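Local structure of translation initiation factor eIF2B subunit epsilon (Schizosaccharomyces pombe, 5B04) at residues I[63-68]-I[92-97]; I[178-183]-I[207-212]; I[182-187]-I[260-265]; I[351-356]-I[368-373]; I[383-388]-I[402-407]. The protein serves as a subunit of the eIF2B complex, which catalyses exchange of GDP for GTP on the gamma subunit of translation initiation factor eIF2. All coordinates share one frame; numbering follows the deposited sequence.

Contact 1. Residues I[63-68]-I[92-97]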
# COMPACT_ATOMS: atom_id res chain seq x y z
N VAL I 63 41.88 -3.49 35.19
CA VAL I 63 42.89 -3.74 36.21
C VAL I 63 43.91 -4.76 35.70
O VAL I 63 43.54 -5.75 35.06
CB VAL I 63 42.25 -4.25 37.52
CG1 VAL I 63 43.31 -4.67 38.52
CG2 VAL I 63 41.34 -3.19 38.11
N GLN I 64 45.18 -4.50 35.97
CA GLN I 64 46.26 -5.38 35.51
C GLN I 64 46.80 -6.25 36.64
O GLN I 64 47.49 -7.24 36.39
CB GLN I 64 47.40 -4.54 34.92
CG GLN I 64 46.98 -3.60 33.80
CD GLN I 64 46.95 -4.28 32.44
OE1 GLN I 64 46.42 -5.38 32.30
NE2 GLN I 64 47.52 -3.62 31.44
N GLU I 65 46.48 -5.89 37.88
CA GLU I 65 47.13 -6.50 39.04
C GLU I 65 46.22 -6.46 40.26
O GLU I 65 45.77 -5.40 40.68
CB GLU I 65 48.45 -5.77 39.32
CG GLU I 65 49.33 -6.39 40.38
CD GLU I 65 50.69 -5.73 40.43
OE1 GLU I 65 51.18 -5.42 41.54
OE2 GLU I 65 51.28 -5.51 39.35
N VAL I 66 45.94 -7.62 40.85
CA VAL I 66 45.02 -7.69 41.98
C VAL I 66 45.64 -8.33 43.21
O VAL I 66 46.25 -9.40 43.12
CB VAL I 66 43.73 -8.45 41.60
CG1 VAL I 66 42.86 -8.69 42.83
CG2 VAL I 66 42.96 -7.70 40.54
N TYR I 67 45.50 -7.67 44.35
CA TYR I 67 45.93 -8.24 45.63
C TYR I 67 44.73 -8.45 46.54
O TYR I 67 44.04 -7.50 46.91
CB TYR I 67 46.96 -7.35 46.30
CG TYR I 67 48.26 -7.25 45.54
CD1 TYR I 67 49.14 -8.32 45.50
CD2 TYR I 67 48.60 -6.09 44.86
CE1 TYR I 67 50.33 -8.24 44.80
CE2 TYR I 67 49.78 -6.00 44.16
CZ TYR I 67 50.65 -7.07 44.13
OH TYR I 67 51.83 -6.98 43.44
N VAL I 68 44.50 -9.71 46.91
CA VAL I 68 43.35 -10.05 47.75
C VAL I 68 43.76 -10.29 49.19
O VAL I 68 44.24 -11.38 49.54
CB VAL I 68 42.62 -11.30 47.22
CG1 VAL I 68 41.32 -11.51 47.97
CG2 VAL I 68 42.36 -11.16 45.72
N PRO I 92 42.94 -11.25 32.30
CA PRO I 92 43.17 -9.81 32.15
C PRO I 92 44.16 -9.28 33.19
O PRO I 92 44.93 -8.37 32.89
CB PRO I 92 41.78 -9.21 32.37
CG PRO I 92 40.83 -10.33 32.11
CD PRO I 92 41.53 -11.56 32.58
N PHE I 93 44.12 -9.84 34.39
CA PHE I 93 44.99 -9.40 35.47
C PHE I 93 45.61 -10.57 36.23
O PHE I 93 45.06 -11.68 36.24
CB PHE I 93 44.23 -8.50 36.44
CG PHE I 93 42.92 -9.08 36.92
CD1 PHE I 93 42.90 -10.04 37.93
CD2 PHE I 93 41.72 -8.65 36.39
CE1 PHE I 93 41.70 -10.56 38.37
CE2 PHE I 93 40.52 -9.17 36.83
CZ PHE I 93 40.51 -10.12 37.82
N SER I 94 46.75 -10.32 36.86
CA SER I 94 47.38 -11.30 37.72
C SER I 94 46.79 -11.20 39.12
O SER I 94 46.56 -10.10 39.62
CB SER I 94 48.90 -11.10 37.77
OG SER I 94 49.23 -9.91 38.46
N VAL I 95 46.55 -12.34 39.76
CA VAL I 95 45.97 -12.35 41.09
C VAL I 95 46.95 -12.89 42.13
O VAL I 95 47.47 -14.00 41.98
CB VAL I 95 44.68 -13.18 41.14
CG1 VAL I 95 43.85 -12.78 42.36
CG2 VAL I 95 43.87 -12.98 39.87
N ASN I 96 47.19 -12.11 43.17
CA ASN I 96 48.06 -12.52 44.26
C ASN I 96 47.36 -12.36 45.61
O ASN I 96 46.76 -11.32 45.88
CB ASN I 96 49.36 -11.73 44.25
CG ASN I 96 50.25 -12.09 43.08
OD1 ASN I 96 50.43 -13.26 42.76
ND2 ASN I 96 50.81 -11.08 42.42
N THR I 97 47.44 -13.39 46.44
CA THR I 97 46.81 -13.35 47.75
C THR I 97 47.78 -12.85 48.81
O THR I 97 48.98 -13.10 48.73
CB THR I 97 46.27 -14.73 48.17
OG1 THR I 97 47.35 -15.68 48.17
CG2 THR I 97 45.20 -15.20 47.20
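V66 and V95 lie side by side on one face of a parallel strand pair, 65-68 beside 94-97, the two strands of a beta-alpha-beta unit whose connection runs through helix 74-83 within the nucleotidyltransferase-like domain. The pair shows how parallel strands are sewn together: one residue gives and takes with two neighbours on the other strand. V66 N donates to S94 O at 2.8 Å, and V66 O accepts N96 N at 2.9 Å. V68 N continues the series to N96 O (3.0 Å), while at the entrance S94 N reaches Q64 O at 3.2 Å from above the plane of that carbonyl. The directions of 65-68 and 94-97 differ by 21°, a mild twist. F93, just before its strand, swings CG between its backbone N and carbonyl carbon (chi1 51°), and V66 CG2 sits over one face of the ring, 3.9 Å from its centroid, in a CH-pi contact. Farther along, V95 CG1 meets V68 CG2 at 4.0 Å. On the other face, the Y67 ring runs alongside N96, its CD1 3.6 Å from N96 CB, and its hydroxyl donates to E65 OE1. The valine face lies under helices: V66 touches L58 and V95 F55 of helix 50-61, V95 also I81 of helix 74-83, and strand 19-23 pairs with the edge of 65-68 that faces away from 94-97.

Contact 2. Residues I[178-183]-I[207-212]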
# COMPACT_ATOMS: atom_id res chain seq x y z
N VAL I 178 28.22 16.64 49.95
CA VAL I 178 28.13 18.02 49.48
C VAL I 178 29.23 18.25 48.45
O VAL I 178 30.41 18.30 48.79
CB VAL I 178 28.26 19.04 50.62
CG1 VAL I 178 28.23 20.45 50.08
CG2 VAL I 178 27.15 18.83 51.64
N ILE I 179 28.83 18.38 47.19
CA ILE I 179 29.78 18.35 46.09
C ILE I 179 29.78 19.65 45.28
O ILE I 179 28.73 20.24 45.04
CB ILE I 179 29.48 17.18 45.14
CG1 ILE I 179 28.95 15.98 45.93
CG2 ILE I 179 30.72 16.80 44.36
CD1 ILE I 179 28.66 14.76 45.07
N ASP I 180 30.96 20.09 44.87
CA ASP I 180 31.09 21.22 43.96
C ASP I 180 30.54 20.83 42.60
O ASP I 180 31.08 19.94 41.94
CB ASP I 180 32.56 21.67 43.86
CG ASP I 180 32.71 23.05 43.25
OD1 ASP I 180 31.96 23.39 42.32
OD2 ASP I 180 33.60 23.80 43.72
N LYS I 181 29.47 21.49 42.18
CA LYS I 181 28.71 21.07 41.00
C LYS I 181 29.50 21.02 39.70
O LYS I 181 29.06 20.39 38.73
CB LYS I 181 27.49 21.98 40.82
CG LYS I 181 26.35 21.68 41.78
CD LYS I 181 25.08 22.38 41.34
CE LYS I 181 24.67 21.96 39.93
NZ LYS I 181 23.45 22.66 39.47
N LYS I 182 30.65 21.68 39.65
CA LYS I 182 31.46 21.68 38.44
C LYS I 182 32.67 20.77 38.56
O LYS I 182 32.89 19.89 37.72
CB LYS I 182 31.92 23.10 38.10
CG LYS I 182 32.72 23.19 36.81
CD LYS I 182 33.22 24.60 36.56
CE LYS I 182 32.10 25.62 36.73
NZ LYS I 182 32.15 26.68 35.68
N THR I 183 33.47 20.98 39.60
CA THR I 183 34.70 20.23 39.79
C THR I 183 34.46 18.86 40.42
O THR I 183 35.38 18.04 40.52
CB THR I 183 35.70 21.01 40.66
OG1 THR I 183 35.10 21.31 41.93
CG2 THR I 183 36.09 22.31 39.98
N ASN I 207 32.60 30.30 50.53
CA ASN I 207 33.39 31.32 49.87
C ASN I 207 34.27 30.81 48.77
O ASN I 207 34.42 31.39 47.71
CB ASN I 207 34.20 32.09 50.89
CG ASN I 207 33.38 33.16 51.57
OD1 ASN I 207 32.60 32.88 52.48
ND2 ASN I 207 33.53 34.39 51.13
N GLU I 208 34.87 29.69 49.08
CA GLU I 208 35.81 29.02 48.24
C GLU I 208 35.28 28.33 46.95
O GLU I 208 35.99 28.11 45.99
CB GLU I 208 36.42 27.88 49.06
CG GLU I 208 37.27 28.29 50.28
CD GLU I 208 38.47 29.20 49.96
OE1 GLU I 208 39.18 29.03 48.94
OE2 GLU I 208 38.68 30.12 50.77
N HIS I 209 34.00 28.00 46.96
CA HIS I 209 33.44 27.17 45.89
C HIS I 209 32.50 27.81 44.87
O HIS I 209 32.77 27.71 43.68
CB HIS I 209 32.87 25.83 46.32
CG HIS I 209 33.91 24.93 46.88
ND1 HIS I 209 34.85 24.32 46.10
CD2 HIS I 209 34.18 24.58 48.15
CE1 HIS I 209 35.65 23.60 46.86
NE2 HIS I 209 35.26 23.75 48.11
N GLU I 210 31.41 28.39 45.33
CA GLU I 210 30.46 29.18 44.53
C GLU I 210 29.39 28.37 43.80
O GLU I 210 28.69 28.92 42.96
CB GLU I 210 31.16 29.84 43.33
CG GLU I 210 31.26 31.35 43.33
CD GLU I 210 31.32 31.90 41.92
OE1 GLU I 210 30.81 31.23 41.01
OE2 GLU I 210 31.86 33.00 41.71
N GLU I 211 29.21 27.11 44.13
CA GLU I 211 28.06 26.38 43.61
C GLU I 211 28.24 25.15 44.47
O GLU I 211 29.35 24.76 44.74
CB GLU I 211 27.85 26.26 42.11
CG GLU I 211 26.40 26.27 41.68
CD GLU I 211 26.24 26.45 40.19
OE1 GLU I 211 25.82 25.50 39.50
OE2 GLU I 211 26.54 27.54 39.70
N LEU I 212 27.16 24.51 44.89
CA LEU I 212 27.29 23.41 45.83
C LEU I 212 26.03 22.58 45.84
O LEU I 212 24.95 23.11 46.01
CB LEU I 212 27.66 23.72 47.26
CG LEU I 212 29.12 24.00 47.54
CD1 LEU I 212 29.28 24.50 48.96
CD2 LEU I 212 29.93 22.74 47.36
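H209 meets D180 where helix 204-209 ends, and the contact illustrates how a chain leaving a helix can be tied to a turn by a few side chains. The imidazole ND1 donates a weak, bent hydrogen bond to D180 OD2 at 2.7 Å, with an angle of 128° at the hydrogen. The oxygen lies at the ring edge near its plane, yet the carboxylate and ring planes are 87° apart. D180 OD1 also receives a weak bond from K182 N, which ties the same carboxylate to its own turn. At E210 the chain takes positive phi and leaves the helix. E211 then extends its side chain across that of K181, and OE1 comes 3.7 Å from K181 NZ, a long salt bridge; K181 CD is equally near OE1 where the two chains cross. L212 closes the walk: its CA lies 3.6 Å from I179 O in a CA-H...O contact, and its CD2 packs 3.9 Å from V178 CG1. Around this site, V178 pairs with strand 186-191, whose V187 touches both H209 and L212, and I179 bonds to E213 of strand 212-226. L212 also pairs, antiparallel, with a strand of the neighbouring gamma subunit, carrying the sheet across the interface.

Contact 3. Residues I[182-187]-I[260-265]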
# COMPACT_ATOMS: atom_id res chain seq x y z
N LYS I 182 30.65 21.68 39.65
CA LYS I 182 31.46 21.68 38.44
C LYS I 182 32.67 20.77 38.56
O LYS I 182 32.89 19.89 37.72
CB LYS I 182 31.92 23.10 38.10
CG LYS I 182 32.72 23.19 36.81
CD LYS I 182 33.22 24.60 36.56
CE LYS I 182 32.10 25.62 36.73
NZ LYS I 182 32.15 26.68 35.68
N THR I 183 33.47 20.98 39.60
CA THR I 183 34.70 20.23 39.79
C THR I 183 34.46 18.86 40.42
O THR I 183 35.38 18.04 40.52
CB THR I 183 35.70 21.01 40.66
OG1 THR I 183 35.10 21.31 41.93
CG2 THR I 183 36.09 22.31 39.98
N SER I 184 33.22 18.62 40.83
CA SER I 184 32.82 17.36 41.47
C SER I 184 33.70 17.02 42.66
O SER I 184 34.00 15.85 42.91
CB SER I 184 32.82 16.21 40.46
OG SER I 184 34.14 15.89 40.05
N GLN I 185 34.11 18.04 43.40
CA GLN I 185 34.93 17.85 44.60
C GLN I 185 34.06 17.73 45.84
O GLN I 185 33.26 18.62 46.13
CB GLN I 185 35.92 19.00 44.77
CG GLN I 185 36.50 19.11 46.17
CD GLN I 185 37.61 20.14 46.27
OE1 GLN I 185 37.82 20.93 45.35
NE2 GLN I 185 38.31 20.14 47.39
N CYS I 186 34.21 16.62 46.56
CA CYS I 186 33.49 16.44 47.81
C CYS I 186 34.04 17.39 48.87
O CYS I 186 35.22 17.35 49.19
CB CYS I 186 33.60 14.98 48.28
SG CYS I 186 32.70 14.62 49.81
N VAL I 187 33.18 18.25 49.40
CA VAL I 187 33.61 19.21 50.40
C VAL I 187 33.06 18.82 51.77
O VAL I 187 33.53 19.31 52.80
CB VAL I 187 33.16 20.64 50.05
CG1 VAL I 187 34.05 21.65 50.75
CG2 VAL I 187 33.22 20.85 48.54
N LYS I 260 42.75 16.93 48.52
CA LYS I 260 41.49 17.11 47.84
C LYS I 260 40.84 15.78 47.63
O LYS I 260 41.48 14.84 47.21
CB LYS I 260 41.73 17.75 46.49
CG LYS I 260 41.69 19.26 46.49
CD LYS I 260 42.27 19.81 45.20
CE LYS I 260 42.59 21.28 45.33
NZ LYS I 260 43.29 21.53 46.61
N ILE I 261 39.56 15.70 47.93
CA ILE I 261 38.81 14.46 47.77
C ILE I 261 37.73 14.70 46.71
O ILE I 261 37.18 15.80 46.61
CB ILE I 261 38.20 13.99 49.11
CG1 ILE I 261 37.79 12.53 49.04
CG2 ILE I 261 37.05 14.87 49.55
CD1 ILE I 261 38.96 11.62 48.84
N HIS I 262 37.43 13.68 45.91
CA HIS I 262 36.53 13.86 44.78
C HIS I 262 35.46 12.77 44.66
O HIS I 262 35.64 11.66 45.14
CB HIS I 262 37.33 13.92 43.48
CG HIS I 262 38.02 15.24 43.26
ND1 HIS I 262 37.37 16.35 42.78
CD2 HIS I 262 39.31 15.61 43.46
CE1 HIS I 262 38.22 17.35 42.69
NE2 HIS I 262 39.40 16.94 43.10
N CYS I 263 34.37 13.13 44.00
CA CYS I 263 33.26 12.20 43.77
C CYS I 263 32.99 12.02 42.28
O CYS I 263 33.09 12.96 41.49
CB CYS I 263 31.99 12.70 44.45
SG CYS I 263 31.92 12.43 46.23
N HIS I 264 32.65 10.79 41.90
CA HIS I 264 32.14 10.52 40.56
C HIS I 264 30.75 9.92 40.67
O HIS I 264 30.58 8.79 41.13
CB HIS I 264 33.06 9.58 39.79
CG HIS I 264 32.53 9.20 38.44
ND1 HIS I 264 32.88 9.87 37.29
CD2 HIS I 264 31.66 8.24 38.06
CE1 HIS I 264 32.26 9.33 36.26
NE2 HIS I 264 31.51 8.34 36.70
N VAL I 265 29.75 10.68 40.25
CA VAL I 265 28.37 10.22 40.32
C VAL I 265 27.98 9.47 39.05
O VAL I 265 27.79 10.06 37.99
CB VAL I 265 27.39 11.39 40.53
CG1 VAL I 265 25.96 10.89 40.55
CG2 VAL I 265 27.72 12.13 41.82
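Q185 lies against H262 where the segment 182-187 passes over strand 260-265; the run from 183 to 186 and that from 260 to 263 are 93° apart. The Q185 side chain is a worked example of one extended chain reading three successive residues. Its CB rests 3.5 Å from H262 CE1. CG, anti to the backbone N (chi1 162°), comes 3.4 Å from I261 O. CD continues toward the aliphatic part of K260, and at the tip NE2 lies 3.6 Å from K260 CG, the two side chains crossing at an angle. Most of the polar bonding is made by the backbone. S184 O accepts C263 N at 3.0 Å in a nearly straight bond of 175°, and the same oxygen takes a second, weak bond from H262 ND1 at 3.4 Å, near the plane of the imidazole. One residue on, C186 N reaches I261 O in a weak, bent bond. C186 CB then bridges two residues of the strand, 3.7 Å from C263 SG and 3.7 Å from I261 CG2. M157 of strand 153-161 and F177 of strand 175-179 touch both cysteines, while R146 of helix 137-147 touches S184 and H262. The chemistry is thus divided: S184 O takes one good backbone bond from C263 N, to which the H262 bond adds only weakly, and the apolar, sulfur-bearing side belongs to the domain interior. If the weak bond is real, H262 would probably carry its proton on ND1.

Contact 4. Residues I[351-356]-I[368-373]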
# COMPACT_ATOMS: atom_id res chain seq x y z
N GLY I 351 20.43 -23.91 44.09
CA GLY I 351 21.72 -24.34 43.58
C GLY I 351 21.67 -25.62 42.77
O GLY I 351 20.59 -26.17 42.52
N ARG I 352 22.84 -26.11 42.36
CA ARG I 352 22.94 -27.33 41.58
C ARG I 352 22.55 -28.57 42.38
O ARG I 352 22.77 -28.63 43.59
CB ARG I 352 24.37 -27.50 41.05
CG ARG I 352 24.77 -26.53 39.95
CD ARG I 352 24.79 -27.23 38.60
NE ARG I 352 25.44 -26.43 37.56
CZ ARG I 352 26.72 -26.53 37.23
NH1 ARG I 352 27.50 -27.40 37.86
NH2 ARG I 352 27.23 -25.76 36.28
N ASN I 353 21.97 -29.54 41.69
CA ASN I 353 21.71 -30.87 42.25
C ASN I 353 20.91 -30.87 43.55
O ASN I 353 21.35 -31.44 44.55
CB ASN I 353 23.04 -31.60 42.47
CG ASN I 353 22.89 -33.11 42.48
OD1 ASN I 353 21.81 -33.64 42.71
ND2 ASN I 353 23.99 -33.81 42.23
N CYS I 354 19.74 -30.25 43.53
CA CYS I 354 18.87 -30.24 44.70
C CYS I 354 17.66 -31.15 44.50
O CYS I 354 17.33 -31.53 43.38
CB CYS I 354 18.40 -28.82 45.02
SG CYS I 354 19.72 -27.72 45.56
N THR I 355 17.00 -31.50 45.60
CA THR I 355 15.82 -32.36 45.54
C THR I 355 14.70 -31.79 46.41
O THR I 355 14.83 -31.70 47.63
CB THR I 355 16.14 -33.80 45.99
OG1 THR I 355 16.96 -34.43 45.01
CG2 THR I 355 14.86 -34.60 46.16
N ILE I 356 13.60 -31.42 45.76
CA ILE I 356 12.44 -30.87 46.46
C ILE I 356 11.24 -31.80 46.31
O ILE I 356 10.85 -32.14 45.19
CB ILE I 356 12.09 -29.47 45.96
CG1 ILE I 356 13.34 -28.58 45.96
CG2 ILE I 356 10.99 -28.85 46.81
CD1 ILE I 356 13.09 -27.17 45.48
N TRP I 368 21.39 -23.46 48.28
CA TRP I 368 22.69 -23.68 47.66
C TRP I 368 22.75 -25.14 47.20
O TRP I 368 21.72 -25.80 47.11
CB TRP I 368 23.81 -23.33 48.63
CG TRP I 368 23.78 -21.87 49.05
CD1 TRP I 368 22.94 -20.90 48.59
CD2 TRP I 368 24.63 -21.23 50.02
NE1 TRP I 368 23.20 -19.70 49.20
CE2 TRP I 368 24.23 -19.88 50.08
CE3 TRP I 368 25.67 -21.67 50.84
CZ2 TRP I 368 24.85 -18.96 50.93
CZ3 TRP I 368 26.29 -20.75 51.68
CH2 TRP I 368 25.87 -19.42 51.72
N GLU I 369 23.94 -25.65 46.90
CA GLU I 369 24.05 -26.96 46.26
C GLU I 369 23.66 -28.13 47.17
O GLU I 369 23.82 -28.08 48.38
CB GLU I 369 25.47 -27.18 45.74
CG GLU I 369 25.84 -26.31 44.55
CD GLU I 369 26.84 -26.99 43.63
OE1 GLU I 369 27.06 -28.21 43.78
OE2 GLU I 369 27.42 -26.29 42.77
N ASP I 370 23.14 -29.19 46.54
CA ASP I 370 22.86 -30.47 47.20
C ASP I 370 21.89 -30.39 48.38
O ASP I 370 21.93 -31.24 49.27
CB ASP I 370 24.17 -31.11 47.65
CG ASP I 370 25.08 -31.45 46.49
OD1 ASP I 370 25.87 -30.58 46.07
OD2 ASP I 370 25.01 -32.60 46.00
N VAL I 371 21.03 -29.38 48.39
CA VAL I 371 20.00 -29.28 49.43
C VAL I 371 18.83 -30.21 49.11
O VAL I 371 18.27 -30.16 48.01
CB VAL I 371 19.48 -27.85 49.59
CG1 VAL I 371 18.38 -27.79 50.64
CG2 VAL I 371 20.61 -26.91 49.95
N VAL I 372 18.47 -31.06 50.06
CA VAL I 372 17.35 -31.98 49.89
C VAL I 372 16.20 -31.61 50.81
O VAL I 372 16.37 -31.51 52.03
CB VAL I 372 17.77 -33.44 50.14
CG1 VAL I 372 16.55 -34.34 50.25
CG2 VAL I 372 18.70 -33.92 49.03
N ILE I 373 15.02 -31.42 50.23
CA ILE I 373 13.84 -31.03 51.00
C ILE I 373 12.69 -32.01 50.77
O ILE I 373 12.25 -32.20 49.64
CB ILE I 373 13.39 -29.61 50.64
CG1 ILE I 373 14.46 -28.60 51.07
CG2 ILE I 373 12.06 -29.29 51.30
CD1 ILE I 373 14.38 -27.28 50.35
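The backbone of G351 lies beside that of W368 at matching corners of two successive coils of the left-handed parallel beta-helix, the hexapeptide-repeat domain of eIF2B epsilon, and the rungs that follow show how one coil is laid on the next. The G351 CA sits 4.2 Å from E369 N, backbone against backbone. R352 O then accepts D370 N at 3.0 Å (168°), a bond into the type II turn W368-V371. The R352 side chain runs alongside E369, CB 3.6 Å from E369 CD, both pointing the same way; its charged end goes elsewhere, NE making a salt bridge with E316. N353 O lies over D370 CA in a CA-H...O contact, and its amide crosses the D370 carboxylate without bonding to it. C354 is buried: with SG anti to its carbonyl carbon (chi1 -67°), the sulfur comes close to W368 O and accepts a weak hydrogen bond from V371 N at 3.5 Å. The sulfur is thus a weak acceptor at this corner. From T355 the coils settle into a regular parallel ladder. T355 N donates to V371 O at 3.0 Å, and T355 O receives I373 N in a straight bond of 179°. On the outer side, T355 CB meets V372 CG2. I356 and I373 project to the opposite side, and both touch I362 of strand 361-363. At the end of the walk, I356 CA approaches I373 O at 3.5 Å in a CA-H...O contact.

Contact 5. Residues I[383-388]-I[402-407]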
# COMPACT_ATOMS: atom_id res chain seq x y z
N ILE I 383 18.14 -19.12 54.21
CA ILE I 383 19.29 -19.62 53.47
C ILE I 383 19.64 -21.03 53.92
O ILE I 383 19.86 -21.28 55.10
CB ILE I 383 20.51 -18.70 53.65
CG1 ILE I 383 20.20 -17.29 53.15
CG2 ILE I 383 21.72 -19.27 52.92
CD1 ILE I 383 21.39 -16.36 53.15
N LEU I 384 19.68 -21.94 52.96
CA LEU I 384 20.03 -23.33 53.23
C LEU I 384 21.32 -23.69 52.50
O LEU I 384 21.32 -23.91 51.29
CB LEU I 384 18.90 -24.27 52.79
CG LEU I 384 17.64 -24.43 53.66
CD1 LEU I 384 16.89 -23.12 53.86
CD2 LEU I 384 16.72 -25.48 53.06
N ALA I 385 22.42 -23.74 53.25
CA ALA I 385 23.73 -23.98 52.65
C ALA I 385 23.86 -25.39 52.09
O ALA I 385 22.89 -26.16 52.09
CB ALA I 385 24.83 -23.71 53.67
N ASN I 386 25.05 -25.74 51.62
CA ASN I 386 25.27 -27.00 50.92
C ASN I 386 24.93 -28.25 51.73
O ASN I 386 25.16 -28.30 52.94
CB ASN I 386 26.72 -27.10 50.44
CG ASN I 386 27.13 -25.91 49.59
OD1 ASN I 386 26.30 -25.10 49.19
ND2 ASN I 386 28.43 -25.80 49.32
N SER I 387 24.36 -29.24 51.05
CA SER I 387 24.06 -30.55 51.63
C SER I 387 23.20 -30.48 52.89
O SER I 387 23.32 -31.32 53.78
CB SER I 387 25.36 -31.30 51.93
OG SER I 387 25.98 -31.72 50.73
N VAL I 388 22.34 -29.47 52.96
CA VAL I 388 21.36 -29.38 54.03
C VAL I 388 20.16 -30.25 53.70
O VAL I 388 19.60 -30.16 52.61
CB VAL I 388 20.90 -27.93 54.27
CG1 VAL I 388 19.61 -27.91 55.08
CG2 VAL I 388 21.98 -27.14 54.97
N VAL I 402 20.33 -21.81 57.83
CA VAL I 402 20.71 -23.20 58.06
C VAL I 402 22.06 -23.50 57.43
O VAL I 402 22.15 -23.73 56.22
CB VAL I 402 19.65 -24.16 57.51
CG1 VAL I 402 20.00 -25.59 57.85
CG2 VAL I 402 18.27 -23.81 58.06
N ALA I 403 23.11 -23.48 58.24
CA ALA I 403 24.47 -23.69 57.76
C ALA I 403 24.64 -25.07 57.12
O ALA I 403 23.78 -25.94 57.25
CB ALA I 403 25.47 -23.52 58.90
N ALA I 404 25.76 -25.25 56.42
CA ALA I 404 26.01 -26.47 55.65
C ALA I 404 26.01 -27.72 56.52
O ALA I 404 26.45 -27.70 57.66
CB ALA I 404 27.32 -26.35 54.90
N GLY I 405 25.49 -28.81 55.96
CA GLY I 405 25.52 -30.10 56.62
C GLY I 405 24.36 -30.37 57.56
O GLY I 405 24.03 -31.52 57.83
N VAL I 406 23.73 -29.30 58.05
CA VAL I 406 22.65 -29.42 59.02
C VAL I 406 21.48 -30.25 58.49
O VAL I 406 21.01 -30.03 57.37
CB VAL I 406 22.12 -28.03 59.44
CG1 VAL I 406 20.89 -28.17 60.34
CG2 VAL I 406 23.20 -27.24 60.14
N VAL I 407 21.03 -31.21 59.29
CA VAL I 407 19.90 -32.05 58.92
C VAL I 407 18.71 -31.79 59.84
O VAL I 407 18.79 -31.99 61.05
CB VAL I 407 20.26 -33.54 58.97
CG1 VAL I 407 19.01 -34.40 58.81
CG2 VAL I 407 21.28 -33.87 57.90
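V388 and V402 set their methyl groups against each other across two neighbouring coils, their side chains crossing at an angle. V388 CG1, anti to its backbone N (chi1 163°), comes 3.6 Å from V402 CG1, while its other branch, CG2, turns toward the carbonyl O of A403. V402 CG1 also lies 3.8 Å from V388 CG2. Closer to the bend, two alanines meet, A385 CB lying 3.8 Å from A404 CB, with the A385 methyl directed at the backbone of the opposite turn. L384 CG makes a looser contact with V402 CB at 4.4 Å. The backbones around these side chains are held by three bonds: V402 N to I383 O at 2.8 Å, A385 N to V402 O at 3.0 Å, and G405 N to N386 O at 3.1 Å. The last joins one turn to the other, and V388 CA also approaches V406 O at 3.4 Å. Both corners are type II turns, A385-V388 and A403-V406, and G405 takes positive phi (87°) at the third position of its turn. On the side away from 402-407, W368 of the preceding coil touches A385 and N386, and E369 N gives N386 OD1 a weak bond. Branched aliphatic residues packing inside the coils, with small residues at the turns and backbone bonds linking coil to coil, are typical of the left-handed parallel beta-helix of hexapeptide-repeat proteins.

The contacts divide between two domains. Contacts 1, 2 and 3 reach the same sheet of the nucleotidyltransferase-like domain; contacts 4 and 5 lie in the beta-helix, on the opposite side of the chain's centre from contacts 2 and 3. Contacts 1 to 4 are partly buried. Contact 1 is a regular parallel pair, about 28 Å between centres from contact 3. Contacts 2 and 3 touch and share K182 and T183, but contact 2, at the gamma-subunit interface, combines weak polar links with the packing of L212, whereas contact 3 combines carbonyl bonds with sulfur packing. Contacts 4 and 5 also touch, stacking consecutive coils; contact 4 has polar and charged side chains at its partly exposed turn, and contact 5 is buried and largely aliphatic.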